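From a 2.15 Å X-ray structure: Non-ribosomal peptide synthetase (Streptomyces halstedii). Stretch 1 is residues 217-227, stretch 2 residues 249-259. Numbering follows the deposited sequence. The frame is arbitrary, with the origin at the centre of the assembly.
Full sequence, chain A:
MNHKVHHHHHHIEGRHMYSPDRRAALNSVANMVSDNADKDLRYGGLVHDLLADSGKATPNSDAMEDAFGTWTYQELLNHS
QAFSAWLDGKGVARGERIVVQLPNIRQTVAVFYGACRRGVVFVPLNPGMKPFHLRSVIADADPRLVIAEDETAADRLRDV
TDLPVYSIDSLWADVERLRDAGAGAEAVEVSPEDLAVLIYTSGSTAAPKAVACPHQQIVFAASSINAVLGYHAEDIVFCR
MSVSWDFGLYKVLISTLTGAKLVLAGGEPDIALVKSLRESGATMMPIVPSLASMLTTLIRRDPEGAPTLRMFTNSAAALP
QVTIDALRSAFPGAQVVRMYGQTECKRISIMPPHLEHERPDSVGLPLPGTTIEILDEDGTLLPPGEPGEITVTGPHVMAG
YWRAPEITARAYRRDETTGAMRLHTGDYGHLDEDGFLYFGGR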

# COMPACT_ATOMS: atom_id res chain seq x y z
N GLN A 217 3.23 -12.22 3.24
CA GLN A 217 2.98 -11.85 1.85
C GLN A 217 3.28 -10.35 1.67
O GLN A 217 3.85 -9.93 0.66
CB GLN A 217 1.53 -12.11 1.46
CG GLN A 217 1.20 -13.52 1.04
CD GLN A 217 0.77 -14.39 2.20
OE1 GLN A 217 1.30 -14.30 3.29
NE2 GLN A 217 -0.21 -15.23 1.96
N ILE A 218 2.89 -9.56 2.66
CA ILE A 218 3.00 -8.11 2.58
C ILE A 218 4.46 -7.74 2.53
O ILE A 218 4.90 -7.04 1.65
CB ILE A 218 2.29 -7.38 3.76
CG1 ILE A 218 0.74 -7.49 3.64
CG2 ILE A 218 2.60 -5.89 3.76
CD1 ILE A 218 0.02 -6.98 4.90
N VAL A 219 5.24 -8.29 3.46
CA VAL A 219 6.64 -7.99 3.53
C VAL A 219 7.29 -8.49 2.28
O VAL A 219 8.12 -7.79 1.68
CB VAL A 219 7.26 -8.63 4.77
CG1 VAL A 219 8.77 -8.49 4.80
CG2 VAL A 219 6.69 -7.97 6.02
N PHE A 220 6.92 -9.70 1.84
CA PHE A 220 7.52 -10.24 0.63
C PHE A 220 7.24 -9.34 -0.55
O PHE A 220 8.15 -8.93 -1.28
CB PHE A 220 7.00 -11.65 0.29
CG PHE A 220 7.42 -12.08 -1.04
CD1 PHE A 220 8.69 -12.54 -1.22
CD2 PHE A 220 6.63 -11.84 -2.15
CE1 PHE A 220 9.17 -12.86 -2.45
CE2 PHE A 220 7.10 -12.18 -3.42
CZ PHE A 220 8.38 -12.67 -3.56
N ALA A 221 5.98 -8.99 -0.76
CA ALA A 221 5.67 -8.13 -1.89
C ALA A 221 6.40 -6.82 -1.80
O ALA A 221 6.86 -6.32 -2.80
CB ALA A 221 4.14 -7.92 -2.04
N ALA A 222 6.52 -6.21 -0.62
CA ALA A 222 7.27 -4.94 -0.54
C ALA A 222 8.74 -5.14 -0.95
O ALA A 222 9.25 -4.35 -1.73
CB ALA A 222 7.18 -4.32 0.83
N SER A 223 9.38 -6.19 -0.45
CA SER A 223 10.81 -6.49 -0.80
C SER A 223 10.94 -6.78 -2.28
O SER A 223 11.91 -6.41 -2.92
CB SER A 223 11.33 -7.69 0.03
OG SER A 223 10.71 -8.92 -0.41
N SER A 224 9.94 -7.40 -2.86
CA SER A 224 10.05 -7.75 -4.30
C SER A 224 9.87 -6.56 -5.23
O SER A 224 10.58 -6.37 -6.23
CB SER A 224 9.03 -8.85 -4.64
OG SER A 224 9.07 -9.18 -6.00
N ILE A 225 8.87 -5.75 -4.94
CA ILE A 225 8.69 -4.50 -5.68
C ILE A 225 9.97 -3.65 -5.60
O ILE A 225 10.49 -3.08 -6.59
CB ILE A 225 7.48 -3.71 -5.08
CG1 ILE A 225 6.15 -4.37 -5.43
CG2 ILE A 225 7.51 -2.32 -5.60
CD1 ILE A 225 4.99 -3.99 -4.53
N ASN A 226 10.51 -3.57 -4.40
CA ASN A 226 11.67 -2.73 -4.17
C ASN A 226 12.92 -3.28 -4.81
O ASN A 226 13.74 -2.49 -5.28
CB ASN A 226 11.98 -2.46 -2.72
CG ASN A 226 12.89 -1.26 -2.60
OD1 ASN A 226 12.77 -0.29 -3.36
ND2 ASN A 226 13.88 -1.36 -1.81
N ALA A 227 13.02 -4.60 -4.96
CA ALA A 227 14.18 -5.18 -5.70
C ALA A 227 14.16 -4.68 -7.14
O ALA A 227 15.19 -4.58 -7.78
CB ALA A 227 14.10 -6.69 -5.70
N LEU A 249 -0.26 2.53 1.01
CA LEU A 249 0.19 1.69 2.11
C LEU A 249 1.60 1.12 1.89
O LEU A 249 2.41 1.06 2.81
CB LEU A 249 -0.80 0.53 2.31
CG LEU A 249 -1.22 -0.03 3.69
CD1 LEU A 249 -1.15 -1.55 3.80
CD2 LEU A 249 -0.55 0.64 4.88
N TYR A 250 1.87 0.69 0.66
CA TYR A 250 3.13 0.07 0.33
C TYR A 250 4.21 1.08 0.14
O TYR A 250 5.41 0.75 0.15
CB TYR A 250 3.04 -0.83 -0.90
CG TYR A 250 2.55 -2.21 -0.57
CD1 TYR A 250 3.40 -3.27 -0.53
CD2 TYR A 250 1.22 -2.41 -0.28
CE1 TYR A 250 2.92 -4.54 -0.25
CE2 TYR A 250 0.71 -3.66 0.01
CZ TYR A 250 1.57 -4.73 0.04
OH TYR A 250 1.09 -5.97 0.33
N LYS A 251 3.80 2.32 -0.03
CA LYS A 251 4.79 3.37 -0.01
C LYS A 251 5.21 3.61 1.43
O LYS A 251 6.38 3.86 1.68
CB LYS A 251 4.35 4.58 -0.88
CG LYS A 251 4.37 4.27 -2.46
CD LYS A 251 5.03 2.89 -3.05
CE LYS A 251 4.04 1.85 -3.66
NZ LYS A 251 4.34 1.02 -4.95
N VAL A 252 4.30 3.42 2.39
CA VAL A 252 4.68 3.42 3.84
C VAL A 252 5.64 2.25 4.12
O VAL A 252 6.68 2.42 4.75
CB VAL A 252 3.47 3.22 4.75
CG1 VAL A 252 3.90 3.11 6.21
CG2 VAL A 252 2.46 4.33 4.58
N LEU A 253 5.31 1.06 3.60
CA LEU A 253 6.16 -0.12 3.85
C LEU A 253 7.50 -0.04 3.21
O LEU A 253 8.55 -0.34 3.85
CB LEU A 253 5.47 -1.38 3.39
CG LEU A 253 4.14 -1.63 4.11
CD1 LEU A 253 3.24 -2.60 3.31
CD2 LEU A 253 4.43 -2.16 5.46
N ILE A 254 7.53 0.36 1.95
CA ILE A 254 8.78 0.39 1.24
C ILE A 254 9.69 1.52 1.78
O ILE A 254 10.93 1.32 1.87
CB ILE A 254 8.56 0.50 -0.26
CG1 ILE A 254 7.96 -0.81 -0.76
CG2 ILE A 254 9.88 0.83 -0.95
CD1 ILE A 254 7.25 -0.71 -2.06
N SER A 255 9.13 2.67 2.10
CA SER A 255 9.95 3.70 2.74
C SER A 255 10.52 3.15 3.98
O SER A 255 11.67 3.31 4.25
CB SER A 255 9.20 5.00 3.06
OG SER A 255 8.46 5.41 1.95
N THR A 256 9.70 2.46 4.75
CA THR A 256 10.15 1.94 6.04
C THR A 256 11.21 0.83 5.84
O THR A 256 12.23 0.82 6.50
CB THR A 256 8.95 1.48 6.86
OG1 THR A 256 8.00 2.56 6.96
CG2 THR A 256 9.38 1.09 8.22
N LEU A 257 11.02 -0.01 4.85
CA LEU A 257 11.99 -1.10 4.52
C LEU A 257 13.36 -0.52 4.26
O LEU A 257 14.35 -1.03 4.74
CB LEU A 257 11.50 -1.91 3.31
CG LEU A 257 12.44 -2.86 2.61
CD1 LEU A 257 12.86 -4.02 3.53
CD2 LEU A 257 11.72 -3.45 1.40
N THR A 258 13.43 0.59 3.54
CA THR A 258 14.67 1.08 3.06
C THR A 258 15.20 2.28 3.87
O THR A 258 16.30 2.67 3.65
CB THR A 258 14.53 1.60 1.60
OG1 THR A 258 13.54 2.64 1.57
CG2 THR A 258 14.11 0.47 0.69
N GLY A 259 14.44 2.87 4.78
CA GLY A 259 14.94 4.04 5.54
C GLY A 259 14.65 5.36 4.87
O GLY A 259 15.05 6.43 5.34

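Two helices cross here at 73°, their axes 9.5 Å apart at closest approach, and bury 501 Å² between them. No hydrogen bond links them; the contact is almost wholly packing. The backbones come nearest at A222 and I254, whose CA atoms lie 5.8 Å apart, and the small side chain of A222 suits so close an approach, its CB resting 3.9 Å from CG1 of I254.

Along stretch 2, Y250 makes the first substantial contact. Its side chain sits as a knob among I218, A221, A222 and I225. The ring edge meets the backbone of the other helix, with CE1 of Y250 4.0 Å from N of A222, while CE1 also lies 4.0 Å from CB of A221. A long, flat side chain suits this hole, reaching far enough to bring its OH within 3.6 Å of CA of I218.

K251 starts away from the partner helix and contributes little. V252 is out of reach, but L253 turns back toward the contact: its apolar CD1 packs tightly on CG2 of I218, at 3.4 Å. I254 lies at the crossing. Its CG1-CD1 arm runs from A222 to I225, CD1 being 3.9 Å from CG2 of I225, while CG2 of I254 lies 3.9 Å from OD1 of N226.

S255 and T256 face elsewhere, their hydroxyls bonding to the carbonyls of K251 and V252, one turn back. L257 returns to the interface; leucine carries an apolar methyl far enough to rest on the other backbone, CD2 lying 3.9 Å from CA of S223. T258 closes the contact with its methyl: CG2 lies 3.1 Å from ND2 of N226, a close approach but no hydrogen bond. Its OG1 instead donates to O of I254 at 2.9 Å. The helix ends there, and G259 takes a positive phi at which a CB would jam against the preceding carbonyl oxygen.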